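Local atomic coordinates of Exo-arabinanase (PDB entry 3A72), a protein that is an exo-arabinanase, a glycosyl hydrolase that probably cleaves arabinan from its chain ends, captured here with arabinobiose bound. Residues P48-R56 with N65-T73; Y77-L88 with L100-L111. One frame throughout, in Å; residues are numbered along the deposited sequence.

Contact 1: P48-R56 with N65-T73; sequences PAVYFPIYR and NEISRVHDT
Arg-69 runs over the face of the Tyr-51 ring, its guanidinium 4° from parallel to it and centred over Tyr-51 OH. Arg-69 CD sits over the ring face as a CH-pi contact, 3.8 Å from the centroid of the Tyr-51 ring. Tyr-51 reaches this place because its CG stands between the backbone N and the carbonyl carbon (chi1 56°). The edge of the same guanidinium is turned to Glu-66, three residues back, across the bulge. NE and NH2 grip the carboxylate side-on, one oxygen each, and Arg-69 NE lies 2.8 Å from Glu-66 OE2. That bond comes from above the carboxylate plane. The NH2 bond meets OE1 on its syn side. Water 3 joins Glu-66 OE2 to Tyr-51 OH.

Glu-66 also crosses Tyr-55, with its CB over the ring face 3.8 Å from the centroid of the Tyr-55 ring. Trp-40 of the next strand meets this tyrosine as well. On the other face of the sheet, Ile-54 CG1 is 4.0 Å from Val-70 CG2, and Ser-68 OG is held by Gly-125 and Trp-128.

The strands 52-56 and 65-70 form an antiparallel hairpin at the edge of a four-stranded sheet. A classic beta bulge sets Ile-67 and Ser-68 against Ile-54. Ile-67 N bonds to Ile-54 O at 2.9 Å, while the bond from Ser-68 N is weak. Ile-67 CG2 then covers one face of the Arg-56 guanidinium.

Tyr-55, Glu-66, Arg-69 and Pro-53 share one face; the other is apolar at Phe-52, Ile-54 and Val-70 but polar at Ser-68, Arg-56 and Asn-65. The two-nitrogen grip of Glu-66 would be expected to hold the Arg-69 guanidinium parallel to the Tyr-51 ring and to keep both charges paired.

Contact 2: Y77-L88 with L100-L111; sequences YGLRYQPFLYSL and LLLAGSSIPTDL. With AHR (alpha-L-arabinofuranose), chain B.
Arg-80 sends CG anti to its backbone nitrogen (chi1 -169°) and bends at chi3 (-53°), which turns its guanidinium edge onto the carbonyl of Ile-107. Two nitrogens converge there on a single oxygen. Arg-80 NE is 2.8 Å from Ile-107 O and stands above the carbonyl plane, whereas NH2 is less tilted. Both bonds lie in the guanidinium plane, and Thr-109 CA covers one face of the group. A salt bridge from NH2 to Glu-46 gives the charge a second partner.

Tyr-81 places CG beside the backbone N, and its ring meets the bound arabinofuranose, whose C5 lies over the ring centre, 3.8 Å from Tyr-81 CD1. Ile-107 crosses the tyrosine at about a right angle, and its CD1 is 3.3 Å from Tyr-81 CD2. Gln-82 bonds to the sugar through a nearly straight N-H (170°), with Gln-82 NE2 2.9 Å from AHR O5. Its other amide atom, OE1, is bonded to Glu-151 N and to water 7, which also reaches Ser-105 OG. Beside Arg-80, Pro-108 CG rests over one face of the Tyr-77 ring, 4.0 Å from the centroid of that ring.

A classic beta bulge puts Arg-80 and Tyr-81 opposite Ser-105. The chain turns a corner at Tyr-81. A second register shift follows before Phe-84, whose N bonds only weakly to Ala-103 O; from there to Ser-87 the antiparallel pairing with Leu-100 to Ala-103 has no further shift.

Strand 82-87 is an edge strand of its four-stranded sheet, with strand 100-106 next to it. Phe-84 and Tyr-86 reach strands 23-30 and 149-157, while Pro-83 and Leu-85 pack on strand 36-42. This place among the neighbouring sheets is consistent with the innermost strand of a propeller blade.

How the contacts relate
Contact 1 closes before contact 2 opens along the chain, and their centres lie about 10 Å apart. Contact 1 is the outer hairpin of one four-stranded sheet; contact 2 begins the next. Asp-72 joins them: its OD2 lies 2.7 Å from Ser-106 OG and 2.8 Å from Gly-78 N, both probable hydrogen bonds. Nearby, Phe-52 CE1 packs 3.4 Å from Leu-79 O, and Phe-52 and Val-70 both touch Leu-79 and Leu-102. Contact 2 brings Tyr-81 and Gln-82 to the glycan pocket. Contact 1 stands farther back, with the Phe-52 side chain about 9 Å from a bound arabinofuranose.

Contact 1: P48-R56 with N65-T73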
loop_
_atom_site.group_PDB
_atom_site.type_symbol
_atom_site.label_atom_id
_atom_site.label_comp_id
_atom_site.label_asym_id
_atom_site.label_seq_id
_atom_site.Cartn_x
_atom_site.Cartn_y
_atom_site.Cartn_z
ATOM N N PRO A 48 10.046 23.358 7.653
ATOM C CA PRO A 48 8.836 22.920 8.333
ATOM C C PRO A 48 8.612 21.442 8.258
ATOM O O PRO A 48 9.364 20.702 7.603
ATOM C CB PRO A 48 7.713 23.617 7.520
ATOM C CG PRO A 48 8.295 23.782 6.176
ATOM C CD PRO A 48 9.761 24.022 6.367
ATOM N N ALA A 49 7.613 20.954 8.928
ATOM C CA ALA A 49 7.378 19.509 9.052
ATOM C C ALA A 49 7.043 18.878 7.681
ATOM O O ALA A 49 6.382 19.487 6.834
ATOM C CB ALA A 49 6.236 19.237 10.017
ATOM N N VAL A 50 7.503 17.644 7.499
ATOM C CA VAL A 50 7.238 16.932 6.249
ATOM C C VAL A 50 5.721 16.765 6.025
ATOM O O VAL A 50 4.891 16.774 6.942
ATOM C CB VAL A 50 7.963 15.580 6.209
ATOM C CG1 VAL A 50 9.470 15.763 6.108
ATOM C CG2 VAL A 50 7.562 14.679 7.401
ATOM N N TYR A 51 5.390 16.604 4.733
ATOM C CA TYR A 51 4.025 16.502 4.260
ATOM C C TYR A 51 3.942 15.428 3.194
ATOM O O TYR A 51 4.973 14.992 2.649
ATOM C CB TYR A 51 3.545 17.909 3.687
ATOM C CG TYR A 51 4.502 18.374 2.597
ATOM C CD1 TYR A 51 4.424 17.933 1.280
ATOM C CD2 TYR A 51 5.523 19.248 2.876
ATOM C CE1 TYR A 51 5.294 18.315 0.300
ATOM C CE2 TYR A 51 6.416 19.649 1.899
ATOM C CZ TYR A 51 6.298 19.178 0.604
ATOM O OH TYR A 51 7.197 19.590 -0.341
ATOM N N PHE A 52 2.734 15.040 2.813
ATOM C CA PHE A 52 2.527 14.162 1.661
ATOM C C PHE A 52 2.083 14.974 0.437
ATOM O O PHE A 52 1.017 15.570 0.464
ATOM C CB PHE A 52 1.519 13.080 1.945
ATOM C CG PHE A 52 1.915 12.086 3.014
ATOM C CD1 PHE A 52 3.167 11.462 3.004
ATOM C CD2 PHE A 52 1.020 11.753 4.022
ATOM C CE1 PHE A 52 3.496 10.541 4.000
ATOM C CE2 PHE A 52 1.338 10.821 4.982
ATOM C CZ PHE A 52 2.585 10.222 4.969
ATOM N N PRO A 53 2.891 15.010 -0.617
ATOM C CA PRO A 53 2.507 15.735 -1.833
ATOM C C PRO A 53 1.469 14.931 -2.597
ATOM O O PRO A 53 1.500 13.727 -2.576
ATOM C CB PRO A 53 3.799 15.833 -2.626
ATOM C CG PRO A 53 4.597 14.663 -2.176
ATOM C CD PRO A 53 4.228 14.401 -0.734
ATOM N N ILE A 54 0.595 15.662 -3.308
ATOM C CA ILE A 54 -0.431 15.020 -4.143
ATOM C C ILE A 54 -0.213 15.494 -5.555
ATOM O O ILE A 54 -0.392 16.695 -5.839
ATOM C CB ILE A 54 -1.833 15.342 -3.646
ATOM C CG1 ILE A 54 -2.067 15.006 -2.190
ATOM C CG2 ILE A 54 -2.877 14.668 -4.535
ATOM C CD1 ILE A 54 -1.976 13.551 -1.842
ATOM N N TYR A 55 0.194 14.590 -6.447
ATOM C CA TYR A 55 0.430 14.887 -7.855
ATOM C C TYR A 55 -0.661 14.231 -8.665
ATOM O O TYR A 55 -1.066 13.106 -8.410
ATOM C CB TYR A 55 1.797 14.397 -8.308
ATOM C CG TYR A 55 2.961 15.337 -8.006
ATOM C CD1 TYR A 55 3.193 15.827 -6.737
ATOM C CD2 TYR A 55 3.865 15.662 -8.996
ATOM C CE1 TYR A 55 4.248 16.634 -6.480
ATOM C CE2 TYR A 55 4.951 16.486 -8.740
ATOM C CZ TYR A 55 5.150 16.983 -7.480
ATOM O OH TYR A 55 6.212 17.805 -7.264
ATOM N N ARG A 56 -1.136 14.927 -9.706
ATOM C CA ARG A 56 -2.217 14.455 -10.562
ATOM C C ARG A 56 -1.767 14.318 -12.001
ATOM O O ARG A 56 -0.985 15.135 -12.495
ATOM C CB ARG A 56 -3.374 15.460 -10.544
ATOM C CG ARG A 56 -4.554 15.068 -11.420
ATOM C CD ARG A 56 -5.778 15.881 -11.100
ATOM N NE ARG A 56 -5.617 17.286 -11.444
ATOM C CZ ARG A 56 -6.376 18.269 -11.020
ATOM N NH1 ARG A 56 -7.335 18.022 -10.161
ATOM N NH2 ARG A 56 -6.117 19.511 -11.492
ATOM N N ASN A 65 1.415 16.924 -12.359
ATOM C CA ASN A 65 1.551 18.217 -11.716
ATOM C C ASN A 65 1.115 18.132 -10.276
ATOM O O ASN A 65 0.123 17.467 -9.973
ATOM C CB ASN A 65 0.620 19.271 -12.388
ATOM C CG ASN A 65 1.099 19.601 -13.783
ATOM O OD1 ASN A 65 2.008 20.438 -13.984
ATOM N ND2 ASN A 65 0.489 19.005 -14.757
ATOM N N GLU A 66 1.810 18.826 -9.386
ATOM C CA GLU A 66 1.374 18.909 -7.989
ATOM C C GLU A 66 0.084 19.706 -7.888
ATOM O O GLU A 66 -0.012 20.824 -8.443
ATOM C CB GLU A 66 2.510 19.559 -7.172
ATOM C CG GLU A 66 2.207 19.490 -5.650
ATOM C CD GLU A 66 3.382 19.853 -4.778
ATOM O OE1 GLU A 66 4.047 20.816 -5.097
ATOM O OE2 GLU A 66 3.712 19.232 -3.749
ATOM N N ILE A 67 -0.884 19.173 -7.160
ATOM C CA ILE A 67 -2.135 19.863 -6.937
ATOM C C ILE A 67 -2.375 20.278 -5.489
ATOM O O ILE A 67 -3.107 21.227 -5.254
ATOM C CB ILE A 67 -3.342 19.082 -7.473
ATOM C CG1 ILE A 67 -3.584 17.727 -6.820
ATOM C CG2 ILE A 67 -3.220 18.906 -8.984
ATOM C CD1 ILE A 67 -4.983 17.154 -7.082
ATOM N N SER A 68 -1.779 19.594 -4.525
ATOM C CA SER A 68 -1.981 19.917 -3.091
ATOM C C SER A 68 -0.900 19.173 -2.309
ATOM O O SER A 68 -0.138 18.357 -2.845
ATOM C CB SER A 68 -3.353 19.547 -2.618
ATOM O OG SER A 68 -3.517 18.121 -2.660
ATOM N N ARG A 69 -0.876 19.493 -1.020
ATOM C CA ARG A 69 -0.057 18.806 -0.028
ATOM C C ARG A 69 -0.874 18.536 1.217
ATOM O O ARG A 69 -1.677 19.408 1.612
ATOM C CB ARG A 69 1.186 19.663 0.328
ATOM C CG ARG A 69 2.104 19.883 -0.837
ATOM C CD ARG A 69 3.149 20.943 -0.495
ATOM N NE ARG A 69 3.991 21.119 -1.642
ATOM C CZ ARG A 69 5.029 21.909 -1.751
ATOM N NH1 ARG A 69 5.388 22.599 -0.684
ATOM N NH2 ARG A 69 5.703 21.970 -2.874
ATOM N N VAL A 70 -0.699 17.362 1.803
ATOM C CA VAL A 70 -1.382 17.032 3.061
ATOM C C VAL A 70 -0.375 17.278 4.177
ATOM O O VAL A 70 0.650 16.588 4.280
ATOM C CB VAL A 70 -1.935 15.621 3.075
ATOM C CG1 VAL A 70 -2.883 15.476 4.282
ATOM C CG2 VAL A 70 -2.692 15.297 1.759
ATOM N N HIS A 71 -0.669 18.298 5.006
ATOM C CA HIS A 71 0.191 18.673 6.109
ATOM C C HIS A 71 -0.357 18.116 7.430
ATOM O O HIS A 71 -1.548 17.848 7.592
ATOM C CB HIS A 71 0.258 20.190 6.225
ATOM C CG HIS A 71 0.839 20.868 5.066
ATOM N ND1 HIS A 71 2.165 21.100 4.878
ATOM C CD2 HIS A 71 0.216 21.391 3.992
ATOM C CE1 HIS A 71 2.325 21.748 3.690
ATOM N NE2 HIS A 71 1.179 21.938 3.160
ATOM N N ASP A 72 0.594 17.978 8.386
ATOM C CA ASP A 72 0.254 17.453 9.705
ATOM C C ASP A 72 -0.337 18.541 10.570
ATOM O O ASP A 72 0.304 19.124 11.456
ATOM C CB ASP A 72 1.481 16.858 10.370
ATOM C CG ASP A 72 1.123 16.102 11.662
ATOM O OD1 ASP A 72 -0.062 16.132 12.077
ATOM O OD2 ASP A 72 2.068 15.499 12.237
ATOM N N THR A 73 -1.612 18.862 10.304
ATOM C CA THR A 73 -2.332 19.859 11.048
ATOM C C THR A 73 -2.779 19.362 12.423
ATOM O O THR A 73 -3.105 20.164 13.286
ATOM C CB THR A 73 -3.577 20.342 10.261
ATOM O OG1 THR A 73 -4.411 19.220 10.041
ATOM C CG2 THR A 73 -3.159 20.993 8.963
HETATM O O HOH W 1 4.949 21.527 5.976
HETATM O O HOH W 2 3.198 18.807 7.627
HETATM O O HOH W 3 6.295 19.002 -2.829
HETATM O O HOH W 4 -1.475 17.044 -14.386
#

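Contact 2: Y77-L88 with L100-L111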
loop_
_atom_site.group_PDB
_atom_site.type_symbol
_atom_site.label_atom_id
_atom_site.label_comp_id
_atom_site.label_asym_id
_atom_site.label_seq_id
_atom_site.Cartn_x
_atom_site.Cartn_y
_atom_site.Cartn_z
ATOM N N TYR A 77 3.869 17.144 13.804
ATOM C CA TYR A 77 5.068 16.304 13.803
ATOM C C TYR A 77 5.646 16.164 12.410
ATOM O O TYR A 77 6.884 16.150 12.211
ATOM C CB TYR A 77 4.808 14.913 14.349
ATOM C CG TYR A 77 4.242 14.804 15.749
ATOM C CD1 TYR A 77 4.321 15.841 16.673
ATOM C CD2 TYR A 77 3.573 13.658 16.157
ATOM C CE1 TYR A 77 3.778 15.708 17.942
ATOM C CE2 TYR A 77 3.022 13.510 17.394
ATOM C CZ TYR A 77 3.114 14.528 18.280
ATOM O OH TYR A 77 2.528 14.357 19.533
ATOM N N GLY A 78 4.757 15.989 11.430
ATOM C CA GLY A 78 5.123 15.656 10.049
ATOM C C GLY A 78 4.399 14.392 9.611
ATOM O O GLY A 78 4.408 13.382 10.317
ATOM N N LEU A 79 3.765 14.490 8.434
ATOM C CA LEU A 79 3.170 13.275 7.803
ATOM C C LEU A 79 4.281 12.615 7.038
ATOM O O LEU A 79 4.673 13.062 5.949
ATOM C CB LEU A 79 1.973 13.636 6.945
ATOM C CG LEU A 79 0.806 14.293 7.666
ATOM C CD1 LEU A 79 -0.418 14.374 6.759
ATOM C CD2 LEU A 79 0.475 13.592 9.009
ATOM N N ARG A 80 4.881 11.615 7.664
ATOM C CA ARG A 80 6.222 11.163 7.352
ATOM C C ARG A 80 6.332 9.850 6.626
ATOM O O ARG A 80 7.106 9.719 5.670
ATOM C CB ARG A 80 7.052 11.113 8.661
ATOM C CG ARG A 80 8.548 10.904 8.434
ATOM C CD ARG A 80 9.353 10.965 9.769
ATOM N NE ARG A 80 9.042 12.198 10.498
ATOM C CZ ARG A 80 9.536 13.384 10.270
ATOM N NH1 ARG A 80 10.546 13.544 9.395
ATOM N NH2 ARG A 80 9.071 14.431 10.930
ATOM N N TYR A 81 5.601 8.836 7.116
ATOM C CA TYR A 81 5.712 7.477 6.610
ATOM C C TYR A 81 4.338 6.950 6.105
ATOM O O TYR A 81 3.290 7.230 6.688
ATOM C CB TYR A 81 6.187 6.496 7.650
ATOM C CG TYR A 81 7.659 6.520 8.022
ATOM C CD1 TYR A 81 8.618 7.269 7.324
ATOM C CD2 TYR A 81 8.097 5.746 9.110
ATOM C CE1 TYR A 81 9.964 7.245 7.714
ATOM C CE2 TYR A 81 9.400 5.725 9.493
ATOM C CZ TYR A 81 10.341 6.487 8.786
ATOM O OH TYR A 81 11.691 6.465 9.138
ATOM N N GLN A 82 4.432 6.146 5.057
ATOM C CA GLN A 82 3.403 5.163 4.724
ATOM C C GLN A 82 2.020 5.767 4.445
ATOM O O GLN A 82 1.025 5.392 5.020
ATOM C CB GLN A 82 3.331 4.111 5.837
ATOM C CG GLN A 82 4.658 3.373 5.971
ATOM C CD GLN A 82 5.130 3.106 7.380
ATOM O OE1 GLN A 82 4.322 3.061 8.331
ATOM N NE2 GLN A 82 6.419 2.879 7.527
ATOM N N PRO A 83 1.965 6.679 3.450
ATOM C CA PRO A 83 0.663 7.200 3.028
ATOM C C PRO A 83 -0.145 6.112 2.352
ATOM O O PRO A 83 0.343 5.048 1.936
ATOM C CB PRO A 83 1.041 8.289 2.013
ATOM C CG PRO A 83 2.321 7.777 1.400
ATOM C CD PRO A 83 3.044 7.146 2.587
ATOM N N PHE A 84 -1.430 6.389 2.170
ATOM C CA PHE A 84 -2.353 5.532 1.417
ATOM C C PHE A 84 -3.511 6.384 0.974
ATOM O O PHE A 84 -4.183 7.004 1.809
ATOM C CB PHE A 84 -2.882 4.340 2.266
ATOM C CG PHE A 84 -3.597 3.357 1.390
ATOM C CD1 PHE A 84 -2.884 2.466 0.643
ATOM C CD2 PHE A 84 -4.969 3.360 1.236
ATOM C CE1 PHE A 84 -3.452 1.598 -0.237
ATOM C CE2 PHE A 84 -5.580 2.488 0.363
ATOM C CZ PHE A 84 -4.843 1.599 -0.374
ATOM N N LEU A 85 -3.793 6.436 -0.332
ATOM C CA LEU A 85 -4.918 7.142 -0.920
ATOM C C LEU A 85 -6.082 6.203 -1.167
ATOM O O LEU A 85 -5.872 5.088 -1.664
ATOM C CB LEU A 85 -4.525 7.826 -2.214
ATOM C CG LEU A 85 -3.651 9.055 -2.066
ATOM C CD1 LEU A 85 -3.032 9.394 -3.418
ATOM C CD2 LEU A 85 -4.483 10.235 -1.565
ATOM N N TYR A 86 -7.314 6.667 -0.894
ATOM C CA TYR A 86 -8.475 5.805 -1.138
ATOM C C TYR A 86 -9.725 6.642 -1.448
ATOM O O TYR A 86 -10.180 7.417 -0.597
ATOM C CB TYR A 86 -8.782 4.955 0.083
ATOM C CG TYR A 86 -9.797 3.879 -0.148
ATOM C CD1 TYR A 86 -9.677 2.962 -1.192
ATOM C CD2 TYR A 86 -10.914 3.741 0.669
ATOM C CE1 TYR A 86 -10.606 1.975 -1.415
ATOM C CE2 TYR A 86 -11.861 2.723 0.474
ATOM C CZ TYR A 86 -11.691 1.863 -0.556
ATOM O OH TYR A 86 -12.641 0.844 -0.724
ATOM N N SER A 87 -10.239 6.495 -2.643
ATOM C CA SER A 87 -11.514 7.122 -3.055
ATOM C C SER A 87 -12.630 6.220 -2.575
ATOM O O SER A 87 -12.718 5.054 -2.986
ATOM C CB SER A 87 -11.523 7.307 -4.562
ATOM O OG SER A 87 -12.736 7.875 -4.999
ATOM N N LEU A 88 -13.500 6.700 -1.668
ATOM C CA LEU A 88 -14.561 5.846 -1.154
ATOM C C LEU A 88 -15.457 5.374 -2.283
ATOM O O LEU A 88 -16.028 6.193 -2.995
ATOM C CB LEU A 88 -15.456 6.596 -0.145
ATOM C CG LEU A 88 -14.874 6.795 1.269
ATOM C CD1 LEU A 88 -15.936 7.445 2.101
ATOM C CD2 LEU A 88 -14.458 5.464 1.885
ATOM N N LEU A 100 -12.329 11.500 -0.954
ATOM C CA LEU A 100 -10.985 11.032 -1.132
ATOM C C LEU A 100 -10.277 11.039 0.210
ATOM O O LEU A 100 -10.203 12.091 0.855
ATOM C CB LEU A 100 -10.243 11.880 -2.143
ATOM C CG LEU A 100 -8.774 11.474 -2.372
ATOM C CD1 LEU A 100 -8.624 10.097 -3.007
ATOM C CD2 LEU A 100 -8.100 12.548 -3.227
ATOM N N LEU A 101 -9.783 9.898 0.637
ATOM C CA LEU A 101 -9.120 9.747 1.910
ATOM C C LEU A 101 -7.611 9.581 1.724
ATOM O O LEU A 101 -7.142 8.991 0.750
ATOM C CB LEU A 101 -9.654 8.546 2.673
ATOM C CG LEU A 101 -11.160 8.558 2.907
ATOM C CD1 LEU A 101 -11.615 7.272 3.573
ATOM C CD2 LEU A 101 -11.548 9.778 3.753
ATOM N N LEU A 102 -6.883 10.069 2.708
ATOM C CA LEU A 102 -5.467 9.749 2.870
ATOM C C LEU A 102 -5.288 9.261 4.300
ATOM O O LEU A 102 -5.648 9.998 5.254
ATOM C CB LEU A 102 -4.517 10.906 2.562
ATOM C CG LEU A 102 -3.039 10.552 2.754
ATOM C CD1 LEU A 102 -2.148 11.196 1.740
ATOM C CD2 LEU A 102 -2.536 10.901 4.150
ATOM N N ALA A 103 -4.729 8.073 4.469
ATOM C CA ALA A 103 -4.212 7.632 5.750
ATOM C C ALA A 103 -2.695 7.689 5.689
ATOM O O ALA A 103 -2.095 7.463 4.639
ATOM C CB ALA A 103 -4.672 6.247 6.100
ATOM N N GLY A 104 -2.028 7.935 6.810
ATOM C CA GLY A 104 -0.594 7.914 6.836
ATOM C C GLY A 104 -0.085 8.195 8.220
ATOM O O GLY A 104 -0.901 8.533 9.112
ATOM N N SER A 105 1.220 8.067 8.452
ATOM C CA SER A 105 1.735 8.110 9.797
ATOM C C SER A 105 2.422 9.432 10.101
ATOM O O SER A 105 3.406 9.835 9.459
ATOM C CB SER A 105 2.672 6.934 10.021
ATOM O OG SER A 105 2.969 6.843 11.404
ATOM N N SER A 106 1.910 10.094 11.142
ATOM C CA SER A 106 2.452 11.298 11.747
ATOM C C SER A 106 3.484 10.890 12.764
ATOM O O SER A 106 3.192 10.135 13.698
ATOM C CB SER A 106 1.290 12.034 12.439
ATOM O OG SER A 106 1.776 13.061 13.299
ATOM N N ILE A 107 4.715 11.388 12.559
ATOM C CA ILE A 107 5.902 10.893 13.264
ATOM C C ILE A 107 6.796 12.112 13.478
ATOM O O ILE A 107 7.127 12.791 12.491
ATOM C CB ILE A 107 6.660 9.832 12.446
ATOM C CG1 ILE A 107 5.780 8.615 12.158
ATOM C CG2 ILE A 107 7.978 9.430 13.128
ATOM C CD1 ILE A 107 6.391 7.680 11.162
ATOM N N PRO A 108 7.257 12.403 14.691
ATOM C CA PRO A 108 8.215 13.505 14.868
ATOM C C PRO A 108 9.544 13.164 14.211
ATOM O O PRO A 108 9.874 12.010 13.968
ATOM C CB PRO A 108 8.392 13.569 16.392
ATOM C CG PRO A 108 7.247 12.849 16.995
ATOM C CD PRO A 108 6.975 11.760 15.981
ATOM N N THR A 109 10.367 14.206 13.977
ATOM C CA THR A 109 11.673 14.024 13.375
ATOM C C THR A 109 12.519 13.008 14.132
ATOM O O THR A 109 13.292 12.248 13.538
ATOM C CB THR A 109 12.404 15.371 13.286
ATOM O OG1 THR A 109 11.621 16.311 12.553
ATOM C CG2 THR A 109 13.789 15.192 12.670
ATOM N N ASP A 110 12.380 12.997 15.469
ATOM C CA ASP A 110 13.152 12.075 16.309
ATOM C C ASP A 110 12.660 10.627 16.257
ATOM O O ASP A 110 13.259 9.791 16.955
ATOM C CB ASP A 110 13.236 12.605 17.745
ATOM C CG ASP A 110 11.914 12.597 18.499
ATOM O OD1 ASP A 110 10.913 12.056 18.005
ATOM O OD2 ASP A 110 11.895 13.191 19.613
ATOM N N LEU A 111 11.635 10.318 15.471
ATOM C CA LEU A 111 11.147 8.951 15.280
ATOM C C LEU A 111 10.581 8.375 16.570
ATOM O O LEU A 111 10.466 7.146 16.715
ATOM C CB LEU A 111 12.181 8.010 14.657
ATOM C CG LEU A 111 12.770 8.490 13.342
ATOM C CD1 LEU A 111 13.722 7.415 12.796
ATOM C CD2 LEU A 111 11.738 8.850 12.289
HETATM O O5 AHR B . 8.164 3.356 5.236
HETATM C C5 AHR B . 9.413 3.824 5.825
HETATM C C4 AHR B . 10.171 2.626 6.356
HETATM O O4 AHR B . 9.391 2.044 7.455
HETATM C C3 AHR B . 11.457 3.036 7.062
HETATM O O3 AHR B . 12.552 3.178 6.136
HETATM C C2 AHR B . 11.692 1.803 7.959
HETATM O O2 AHR B . 12.489 2.112 9.126
HETATM C C1 AHR B . 10.270 1.398 8.373
HETATM O O HOH W 5 8.888 18.100 12.222
HETATM O O HOH W 6 9.234 16.852 14.518
HETATM O O HOH W 7 4.315 4.439 10.927
#